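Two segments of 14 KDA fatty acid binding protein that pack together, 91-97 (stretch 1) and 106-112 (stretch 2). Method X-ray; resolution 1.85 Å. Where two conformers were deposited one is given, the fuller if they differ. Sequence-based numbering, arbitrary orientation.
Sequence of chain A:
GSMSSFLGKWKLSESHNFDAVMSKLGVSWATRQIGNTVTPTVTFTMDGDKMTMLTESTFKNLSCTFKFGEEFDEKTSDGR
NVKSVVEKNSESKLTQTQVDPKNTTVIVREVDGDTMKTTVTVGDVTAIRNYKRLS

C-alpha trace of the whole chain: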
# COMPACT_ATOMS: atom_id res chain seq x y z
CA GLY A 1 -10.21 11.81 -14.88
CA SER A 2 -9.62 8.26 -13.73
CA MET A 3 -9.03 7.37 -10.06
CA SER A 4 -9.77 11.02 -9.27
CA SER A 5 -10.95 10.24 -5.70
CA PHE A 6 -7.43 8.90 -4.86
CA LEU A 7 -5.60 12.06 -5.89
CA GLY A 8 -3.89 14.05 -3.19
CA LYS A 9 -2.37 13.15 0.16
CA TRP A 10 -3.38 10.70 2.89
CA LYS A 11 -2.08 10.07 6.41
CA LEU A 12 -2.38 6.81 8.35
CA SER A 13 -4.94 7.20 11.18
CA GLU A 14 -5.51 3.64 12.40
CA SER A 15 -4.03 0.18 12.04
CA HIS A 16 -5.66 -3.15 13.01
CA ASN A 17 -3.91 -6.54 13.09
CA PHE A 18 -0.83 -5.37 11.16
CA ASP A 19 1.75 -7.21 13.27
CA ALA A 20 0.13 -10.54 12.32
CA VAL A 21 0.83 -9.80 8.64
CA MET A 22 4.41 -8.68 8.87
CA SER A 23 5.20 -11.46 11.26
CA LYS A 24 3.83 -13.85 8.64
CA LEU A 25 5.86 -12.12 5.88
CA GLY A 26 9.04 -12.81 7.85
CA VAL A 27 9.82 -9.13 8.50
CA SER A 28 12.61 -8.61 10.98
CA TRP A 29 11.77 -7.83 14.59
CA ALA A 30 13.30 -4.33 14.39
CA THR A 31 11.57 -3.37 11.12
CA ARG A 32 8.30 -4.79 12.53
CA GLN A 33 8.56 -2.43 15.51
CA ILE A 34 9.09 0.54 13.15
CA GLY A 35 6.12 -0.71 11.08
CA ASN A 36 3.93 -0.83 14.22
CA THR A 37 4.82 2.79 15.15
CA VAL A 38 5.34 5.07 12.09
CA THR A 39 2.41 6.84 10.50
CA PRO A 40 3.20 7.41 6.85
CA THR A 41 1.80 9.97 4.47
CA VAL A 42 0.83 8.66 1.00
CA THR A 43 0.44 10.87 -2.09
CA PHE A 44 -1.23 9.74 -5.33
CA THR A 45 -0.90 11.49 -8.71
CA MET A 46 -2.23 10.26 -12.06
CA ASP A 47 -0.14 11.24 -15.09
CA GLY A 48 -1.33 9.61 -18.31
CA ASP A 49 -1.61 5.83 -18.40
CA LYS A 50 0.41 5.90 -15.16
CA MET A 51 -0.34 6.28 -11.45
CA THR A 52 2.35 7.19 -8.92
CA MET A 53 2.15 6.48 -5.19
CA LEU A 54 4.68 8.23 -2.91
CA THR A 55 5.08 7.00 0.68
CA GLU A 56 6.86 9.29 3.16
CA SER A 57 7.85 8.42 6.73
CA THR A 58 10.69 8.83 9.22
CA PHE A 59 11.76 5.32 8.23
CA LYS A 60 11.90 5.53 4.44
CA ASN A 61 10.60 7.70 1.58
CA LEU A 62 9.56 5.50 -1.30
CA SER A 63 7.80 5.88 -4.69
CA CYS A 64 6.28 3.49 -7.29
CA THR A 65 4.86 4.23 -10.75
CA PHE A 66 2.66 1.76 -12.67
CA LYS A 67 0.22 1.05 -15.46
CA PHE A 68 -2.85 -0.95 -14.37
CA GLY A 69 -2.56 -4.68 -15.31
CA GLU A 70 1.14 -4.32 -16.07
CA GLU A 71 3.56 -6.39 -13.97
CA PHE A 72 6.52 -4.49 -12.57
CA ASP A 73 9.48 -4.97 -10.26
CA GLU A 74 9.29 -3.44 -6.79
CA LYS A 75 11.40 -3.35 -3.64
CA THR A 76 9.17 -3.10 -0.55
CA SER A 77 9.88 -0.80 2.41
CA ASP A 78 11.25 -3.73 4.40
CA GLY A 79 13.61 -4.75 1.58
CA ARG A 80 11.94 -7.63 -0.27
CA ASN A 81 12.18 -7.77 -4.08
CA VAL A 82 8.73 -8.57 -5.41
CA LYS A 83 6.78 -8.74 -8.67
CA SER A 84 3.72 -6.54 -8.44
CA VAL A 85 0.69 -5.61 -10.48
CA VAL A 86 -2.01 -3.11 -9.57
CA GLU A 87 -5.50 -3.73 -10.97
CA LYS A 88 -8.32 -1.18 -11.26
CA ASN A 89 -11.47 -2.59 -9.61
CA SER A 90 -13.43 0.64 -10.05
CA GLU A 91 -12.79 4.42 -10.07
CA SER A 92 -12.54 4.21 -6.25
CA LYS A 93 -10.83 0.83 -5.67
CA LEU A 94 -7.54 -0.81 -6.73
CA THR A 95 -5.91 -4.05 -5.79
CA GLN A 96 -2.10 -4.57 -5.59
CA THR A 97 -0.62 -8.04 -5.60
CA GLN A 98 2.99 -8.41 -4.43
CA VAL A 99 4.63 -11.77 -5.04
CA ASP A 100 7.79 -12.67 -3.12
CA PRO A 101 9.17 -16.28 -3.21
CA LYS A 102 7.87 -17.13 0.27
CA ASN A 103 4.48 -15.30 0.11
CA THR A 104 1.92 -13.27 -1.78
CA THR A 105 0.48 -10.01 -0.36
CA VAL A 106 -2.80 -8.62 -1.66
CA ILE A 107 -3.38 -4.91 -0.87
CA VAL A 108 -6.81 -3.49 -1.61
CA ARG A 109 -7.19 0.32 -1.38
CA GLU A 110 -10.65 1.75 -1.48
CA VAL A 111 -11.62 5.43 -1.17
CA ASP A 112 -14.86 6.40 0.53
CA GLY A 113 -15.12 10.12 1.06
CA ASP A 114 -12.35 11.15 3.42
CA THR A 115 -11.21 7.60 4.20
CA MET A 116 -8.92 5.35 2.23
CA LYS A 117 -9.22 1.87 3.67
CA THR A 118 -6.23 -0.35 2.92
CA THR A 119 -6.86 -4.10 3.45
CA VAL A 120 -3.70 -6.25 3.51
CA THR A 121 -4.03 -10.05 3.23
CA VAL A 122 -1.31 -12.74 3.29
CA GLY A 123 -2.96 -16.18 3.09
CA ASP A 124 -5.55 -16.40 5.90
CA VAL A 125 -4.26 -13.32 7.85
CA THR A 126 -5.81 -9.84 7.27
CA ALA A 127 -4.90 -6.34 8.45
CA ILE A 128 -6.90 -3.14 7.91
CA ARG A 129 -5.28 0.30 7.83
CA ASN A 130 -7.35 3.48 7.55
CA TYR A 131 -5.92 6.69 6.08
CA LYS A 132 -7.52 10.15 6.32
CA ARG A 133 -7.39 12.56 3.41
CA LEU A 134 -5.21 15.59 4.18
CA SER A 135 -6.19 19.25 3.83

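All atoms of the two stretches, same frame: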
# COMPACT_ATOMS: atom_id res chain seq x y z
N GLU A 91 -13.41 3.10 -10.20
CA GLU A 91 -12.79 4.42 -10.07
C GLU A 91 -12.37 4.78 -8.62
O GLU A 91 -11.69 5.77 -8.38
CB GLU A 91 -13.71 5.51 -10.65
CG GLU A 91 -13.92 5.35 -12.16
CD GLU A 91 -12.66 5.65 -12.96
OE1 GLU A 91 -12.20 4.77 -13.74
OE2 GLU A 91 -12.11 6.76 -12.78
N SER A 92 -12.76 3.95 -7.67
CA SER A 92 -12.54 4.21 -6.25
C SER A 92 -11.86 3.02 -5.54
O SER A 92 -11.66 3.04 -4.34
CB SER A 92 -13.89 4.55 -5.60
OG SER A 92 -14.71 3.41 -5.58
N LYS A 93 -11.45 2.00 -6.27
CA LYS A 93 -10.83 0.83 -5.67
C LYS A 93 -9.76 0.21 -6.57
O LYS A 93 -10.01 -0.04 -7.75
CB LYS A 93 -11.90 -0.19 -5.35
CG LYS A 93 -11.46 -1.38 -4.56
CD LYS A 93 -12.72 -2.19 -4.21
CE LYS A 93 -12.43 -3.49 -3.60
NZ LYS A 93 -13.70 -4.24 -3.50
N LEU A 94 -8.58 -0.05 -6.01
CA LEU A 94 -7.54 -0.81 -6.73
C LEU A 94 -6.97 -1.88 -5.86
O LEU A 94 -6.99 -1.77 -4.61
CB LEU A 94 -6.45 0.10 -7.27
CG LEU A 94 -5.86 1.14 -6.37
CD1 LEU A 94 -4.86 0.48 -5.46
CD2 LEU A 94 -5.23 2.33 -7.16
N THR A 95 -6.46 -2.92 -6.50
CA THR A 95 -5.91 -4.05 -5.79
C THR A 95 -4.46 -4.33 -6.25
O THR A 95 -4.22 -4.52 -7.44
CB THR A 95 -6.79 -5.28 -6.07
OG1 THR A 95 -8.15 -5.06 -5.65
CG2 THR A 95 -6.33 -6.46 -5.28
N GLN A 96 -3.51 -4.33 -5.32
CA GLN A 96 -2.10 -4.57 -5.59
C GLN A 96 -1.71 -5.94 -5.08
O GLN A 96 -1.93 -6.28 -3.91
CB GLN A 96 -1.23 -3.51 -4.93
CG GLN A 96 0.26 -3.70 -5.13
CD GLN A 96 1.08 -2.62 -4.55
OE1 GLN A 96 0.58 -1.81 -3.78
NE2 GLN A 96 2.37 -2.58 -4.93
N THR A 97 -1.10 -6.73 -5.96
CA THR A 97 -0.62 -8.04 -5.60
C THR A 97 0.90 -7.97 -5.63
O THR A 97 1.48 -7.50 -6.60
CB THR A 97 -1.23 -9.10 -6.57
OG1 THR A 97 -2.67 -9.12 -6.42
CG2 THR A 97 -0.84 -10.45 -6.20
N VAL A 106 -1.78 -9.30 -0.90
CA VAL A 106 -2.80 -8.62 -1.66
C VAL A 106 -3.18 -7.36 -0.86
O VAL A 106 -3.49 -7.44 0.34
CB VAL A 106 -4.00 -9.47 -1.91
CG1 VAL A 106 -5.00 -8.72 -2.73
CG2 VAL A 106 -3.59 -10.78 -2.62
N ILE A 107 -3.06 -6.21 -1.51
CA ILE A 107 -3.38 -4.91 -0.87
C ILE A 107 -4.50 -4.21 -1.63
O ILE A 107 -4.33 -3.74 -2.76
CB ILE A 107 -2.13 -4.00 -0.80
CG1 ILE A 107 -0.95 -4.76 -0.21
CG2 ILE A 107 -2.46 -2.74 0.04
CD1 ILE A 107 0.38 -4.22 -0.63
N VAL A 108 -5.67 -4.15 -1.02
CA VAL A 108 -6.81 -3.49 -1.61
C VAL A 108 -6.86 -2.08 -0.97
O VAL A 108 -6.67 -1.94 0.24
CB VAL A 108 -8.11 -4.31 -1.36
CG1 VAL A 108 -9.30 -3.67 -1.99
CG2 VAL A 108 -7.96 -5.75 -1.84
N ARG A 109 -7.03 -1.06 -1.80
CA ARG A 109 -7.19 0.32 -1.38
C ARG A 109 -8.49 0.83 -1.94
O ARG A 109 -8.73 0.80 -3.16
CB ARG A 109 -6.05 1.17 -1.91
CG ARG A 109 -4.67 0.71 -1.44
CD ARG A 109 -3.56 1.63 -1.79
NE ARG A 109 -2.34 1.36 -1.06
CZ ARG A 109 -1.39 0.50 -1.41
NH1 ARG A 109 -1.48 -0.20 -2.52
NH2 ARG A 109 -0.33 0.37 -0.63
N GLU A 110 -9.36 1.29 -1.06
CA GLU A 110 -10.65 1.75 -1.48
C GLU A 110 -10.93 3.09 -0.85
O GLU A 110 -10.77 3.22 0.34
CB GLU A 110 -11.70 0.73 -1.05
CG GLU A 110 -13.14 1.13 -1.36
CD GLU A 110 -14.10 -0.04 -1.46
OE1 GLU A 110 -13.78 -1.15 -0.98
OE2 GLU A 110 -15.18 0.14 -2.06
N VAL A 111 -11.38 4.06 -1.64
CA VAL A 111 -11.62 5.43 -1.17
C VAL A 111 -13.10 5.60 -0.98
O VAL A 111 -13.89 5.29 -1.87
CB VAL A 111 -11.10 6.50 -2.15
CG1 VAL A 111 -11.56 7.89 -1.74
CG2 VAL A 111 -9.58 6.45 -2.20
N ASP A 112 -13.47 6.07 0.20
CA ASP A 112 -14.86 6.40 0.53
C ASP A 112 -14.88 7.72 1.24
O ASP A 112 -14.62 7.81 2.44
CB ASP A 112 -15.48 5.35 1.43
CG ASP A 112 -16.96 5.66 1.76
OD1 ASP A 112 -17.55 4.98 2.63
OD2 ASP A 112 -17.59 6.55 1.19
O HOH W 1 -13.51 -4.35 -0.13
O HOH W 2 2.31 -1.03 -1.09

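Strands 93-97 and 106-112 run antiparallel, and stretches 91-97 and 106-112 bury 603 Å² between them, both sides summed. Backbone hydrogen bonds join them. Leu94 and Arg109 form one reciprocal pair: Leu94 N gives to Arg109 O (3.0 Å), and Arg109 N gives to Leu94 O (2.9 Å). Gln96 and Ile107 form the next, with Gln96 N to Ile107 O at 2.8 Å and Ile107 N to Gln96 O at 2.7 Å. Val111 N is satisfied by Ser92 O (2.9 Å), which extends the ladder just before the first strand. The intervening pairs bring CA-H groups to the same carbonyls, as in Lys93 CA to Arg109 O at 3.3 Å.

Side chains alternate between the two faces. Leu94, Gln96, Ile107 and Arg109 share the buried one. There Arg109 NH1 donates to Gln96 OE1 (2.9 Å), which lies at the edge of the guanidinium, near its plane. Gln96 suits this place because its extended chain, t at chi1 and chi2, carries a polar acceptor to the charged group. Water 2 donates to Gln96 OE1 and accepts from Arg109 NH2. Leu94 CD1 packs on Arg109 CB at 3.8 Å.

Lys93, Thr95, Thr97, Val106, Val108 and Glu110 line the partly exposed face. Thr95 CG2 meets Val106 CG1 at 3.7 Å. Lys93 NZ and Glu110 OE1 form a long salt bridge (4.0 Å), also spanned weakly by water 1.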